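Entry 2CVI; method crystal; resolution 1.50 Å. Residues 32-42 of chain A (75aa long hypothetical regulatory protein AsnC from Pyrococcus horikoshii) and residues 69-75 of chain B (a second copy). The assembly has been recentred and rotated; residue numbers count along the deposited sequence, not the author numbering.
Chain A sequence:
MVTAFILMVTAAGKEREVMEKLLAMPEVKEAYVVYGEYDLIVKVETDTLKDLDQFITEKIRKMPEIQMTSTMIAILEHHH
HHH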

# COMPACT_ATOMS: atom_id res chain seq x y z
N TYR A 32 -0.50 3.30 7.76
CA TYR A 32 -1.34 4.38 7.28
C TYR A 32 -2.80 4.05 7.44
O TYR A 32 -3.25 2.98 7.05
CB TYR A 32 -1.14 4.59 5.79
CG TYR A 32 0.28 4.83 5.38
CD1 TYR A 32 0.75 6.11 5.13
CD2 TYR A 32 1.15 3.76 5.22
CE1 TYR A 32 2.09 6.30 4.69
CE2 TYR A 32 2.46 3.93 4.79
CZ TYR A 32 2.91 5.20 4.54
OH TYR A 32 4.23 5.31 4.14
N VAL A 33 -3.53 4.99 8.03
CA VAL A 33 -5.00 4.90 8.06
C VAL A 33 -5.40 5.36 6.66
O VAL A 33 -4.93 6.39 6.15
CB VAL A 33 -5.59 5.85 9.10
CG1 VAL A 33 -7.11 5.84 9.01
CG2 VAL A 33 -5.13 5.42 10.48
N VAL A 34 -6.29 4.61 6.02
CA VAL A 34 -6.70 4.93 4.66
C VAL A 34 -8.19 4.73 4.45
O VAL A 34 -8.89 4.04 5.25
CB VAL A 34 -6.01 4.03 3.57
CG1 VAL A 34 -4.51 4.38 3.47
CG2 VAL A 34 -6.16 2.53 3.95
N TYR A 35 -8.67 5.35 3.38
CA TYR A 35 -10.06 5.18 2.94
C TYR A 35 -10.07 4.44 1.61
O TYR A 35 -9.31 4.77 0.69
CB TYR A 35 -10.77 6.51 2.75
CG TYR A 35 -11.27 7.16 4.00
CD1 TYR A 35 -11.94 8.37 3.92
CD2 TYR A 35 -11.13 6.57 5.26
CE1 TYR A 35 -12.45 9.00 5.04
CE2 TYR A 35 -11.63 7.19 6.40
CZ TYR A 35 -12.28 8.40 6.29
OH TYR A 35 -12.75 9.08 7.41
N GLY A 36 -10.94 3.44 1.50
CA GLY A 36 -11.01 2.65 0.29
C GLY A 36 -11.50 1.26 0.70
O GLY A 36 -12.23 1.14 1.67
N GLU A 37 -11.08 0.24 -0.03
CA GLU A 37 -11.45 -1.16 0.24
C GLU A 37 -10.94 -1.62 1.62
O GLU A 37 -11.55 -2.46 2.31
CB GLU A 37 -10.86 -2.03 -0.87
CG GLU A 37 -11.11 -3.50 -0.70
CD GLU A 37 -10.65 -4.29 -1.90
OE1 GLU A 37 -10.29 -3.68 -2.93
OE2 GLU A 37 -10.64 -5.54 -1.82
N TYR A 38 -9.79 -1.09 2.03
CA TYR A 38 -9.22 -1.41 3.33
C TYR A 38 -9.13 -0.16 4.18
O TYR A 38 -9.19 0.97 3.66
CB TYR A 38 -7.84 -2.03 3.13
CG TYR A 38 -7.89 -3.37 2.42
CD1 TYR A 38 -8.15 -4.54 3.13
CD2 TYR A 38 -7.70 -3.44 1.05
CE1 TYR A 38 -8.24 -5.78 2.47
CE2 TYR A 38 -7.79 -4.68 0.37
CZ TYR A 38 -8.05 -5.83 1.10
OH TYR A 38 -8.10 -7.03 0.44
N ASP A 39 -9.00 -0.36 5.49
CA ASP A 39 -8.92 0.71 6.48
C ASP A 39 -7.54 1.09 6.92
O ASP A 39 -7.31 2.21 7.40
CB ASP A 39 -9.71 0.30 7.73
CG ASP A 39 -11.16 0.00 7.41
OD1 ASP A 39 -11.85 0.92 6.90
OD2 ASP A 39 -11.61 -1.13 7.68
N LEU A 40 -6.63 0.11 6.85
CA LEU A 40 -5.27 0.35 7.30
C LEU A 40 -4.31 -0.41 6.41
O LEU A 40 -4.61 -1.50 5.95
CB LEU A 40 -5.10 -0.15 8.77
CG LEU A 40 -3.83 0.08 9.60
CD1 LEU A 40 -3.50 1.57 9.65
CD2 LEU A 40 -4.04 -0.48 11.02
N ILE A 41 -3.16 0.21 6.11
CA ILE A 41 -2.12 -0.45 5.32
C ILE A 41 -0.85 -0.38 6.15
O ILE A 41 -0.46 0.68 6.63
CB ILE A 41 -1.83 0.24 4.02
CG1 ILE A 41 -3.03 0.15 3.10
CG2 ILE A 41 -0.59 -0.47 3.32
CD1 ILE A 41 -2.80 0.82 1.78
N VAL A 42 -0.19 -1.52 6.31
CA VAL A 42 1.02 -1.58 7.11
C VAL A 42 2.14 -2.23 6.31
O VAL A 42 1.91 -3.20 5.57
CB VAL A 42 0.74 -2.35 8.41
CG1 VAL A 42 -0.60 -1.85 9.02
CG2 VAL A 42 0.70 -3.84 8.18
N THR B 69 -7.81 -2.14 -10.59
CA THR B 69 -7.18 -1.37 -9.52
C THR B 69 -8.08 -1.30 -8.30
O THR B 69 -9.29 -1.51 -8.36
CB THR B 69 -6.86 0.11 -9.92
OG1 THR B 69 -8.08 0.83 -10.22
CG2 THR B 69 -5.95 0.17 -11.12
N SER B 70 -7.46 -1.02 -7.17
CA SER B 70 -8.18 -0.80 -5.90
C SER B 70 -7.35 0.32 -5.27
O SER B 70 -6.18 0.13 -4.94
CB SER B 70 -8.17 -2.04 -5.02
OG SER B 70 -8.86 -1.78 -3.78
N THR B 71 -7.97 1.48 -5.09
CA THR B 71 -7.29 2.66 -4.59
C THR B 71 -7.62 3.00 -3.14
O THR B 71 -8.79 2.99 -2.75
CB THR B 71 -7.65 3.83 -5.50
OG1 THR B 71 -7.22 3.53 -6.84
CG2 THR B 71 -6.97 5.10 -5.00
N MET B 72 -6.59 3.32 -2.36
CA MET B 72 -6.68 3.74 -0.99
C MET B 72 -5.96 5.05 -0.80
O MET B 72 -4.82 5.23 -1.18
CB MET B 72 -6.13 2.68 -0.03
CG MET B 72 -7.19 1.73 0.53
SD MET B 72 -7.64 0.43 -0.63
CE MET B 72 -6.28 -0.41 -1.47
N ILE B 73 -6.70 5.95 -0.16
CA ILE B 73 -6.12 7.25 0.03
C ILE B 73 -5.97 7.62 1.49
O ILE B 73 -6.79 7.27 2.34
CB ILE B 73 -6.94 8.34 -0.70
CG1 ILE B 73 -8.36 8.43 -0.14
CG2 ILE B 73 -6.98 8.07 -2.21
CD1 ILE B 73 -9.21 9.51 -0.79
N ALA B 74 -4.89 8.35 1.76
CA ALA B 74 -4.67 8.89 3.09
C ALA B 74 -4.49 10.39 2.82
O ALA B 74 -3.67 10.76 1.99
CB ALA B 74 -3.42 8.34 3.70
N ILE B 75 -5.27 11.25 3.46
CA ILE B 75 -5.11 12.69 3.26
C ILE B 75 -4.47 13.23 4.55
O ILE B 75 -5.03 13.08 5.64
CB ILE B 75 -6.47 13.37 3.00
CG1 ILE B 75 -7.07 12.82 1.71
CG2 ILE B 75 -6.27 14.90 2.89
CD1 ILE B 75 -8.51 13.33 1.37
O HOH W 1 -10.23 0.73 -2.76

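A contact between two copies of a protein can combine a little backbone pairing with side-chain and water-mediated interactions. Here a turn of one chain meets a strand of the other, and the pairing amounts to a single antiparallel bridge. Y35(A) and I73(B) bond in both directions: Y35(A) N donates to I73(B) O at 2.9 Å, and I73(B) N donates to Y35(A) O at 3.0 Å, both nearly straight. The same two carbonyls also receive CA-H...O contacts, from V34(A) CA to I73(B) O and from M72(B) CA to Y35(A) O, each 3.3 Å, so that each oxygen takes one N-H hydrogen bond and one CA-H...O contact.

The apolar part centres on M72(B), which the other stretch covers more than any other residue. Its CG lies 3.7 Å from V34(A) CG2 and its CB 4.2 Å from I41(A) CD1, while CE reaches the edge of the Y38(A) ring, 4.2 Å from CD2. A74(B) CB adds a contact with V34(A) CG1 at 4.1 Å.

Glycine at G36(A) makes this close approach possible. A CB there would point toward the strand and clash with T71(B) O and M72(B) CG; the backbone angles, phi 151° and psi -149°, independently call for glycine because a CB would also jam against the preceding carbonyl oxygen.

Beyond the bridge, polar groups add further links. The extended side chain of E37(A) brings OE1 within 2.5 Å of S70(B) OG, which donates a short hydrogen bond. A water then fills the place of a further direct backbone bond: E37(A) N, 4.5 Å from T71(B) O, instead donates to the water at 2.9 Å, and the water donates to T71(B) O at 2.7 Å and to S70(B) OG at 3.0 Å.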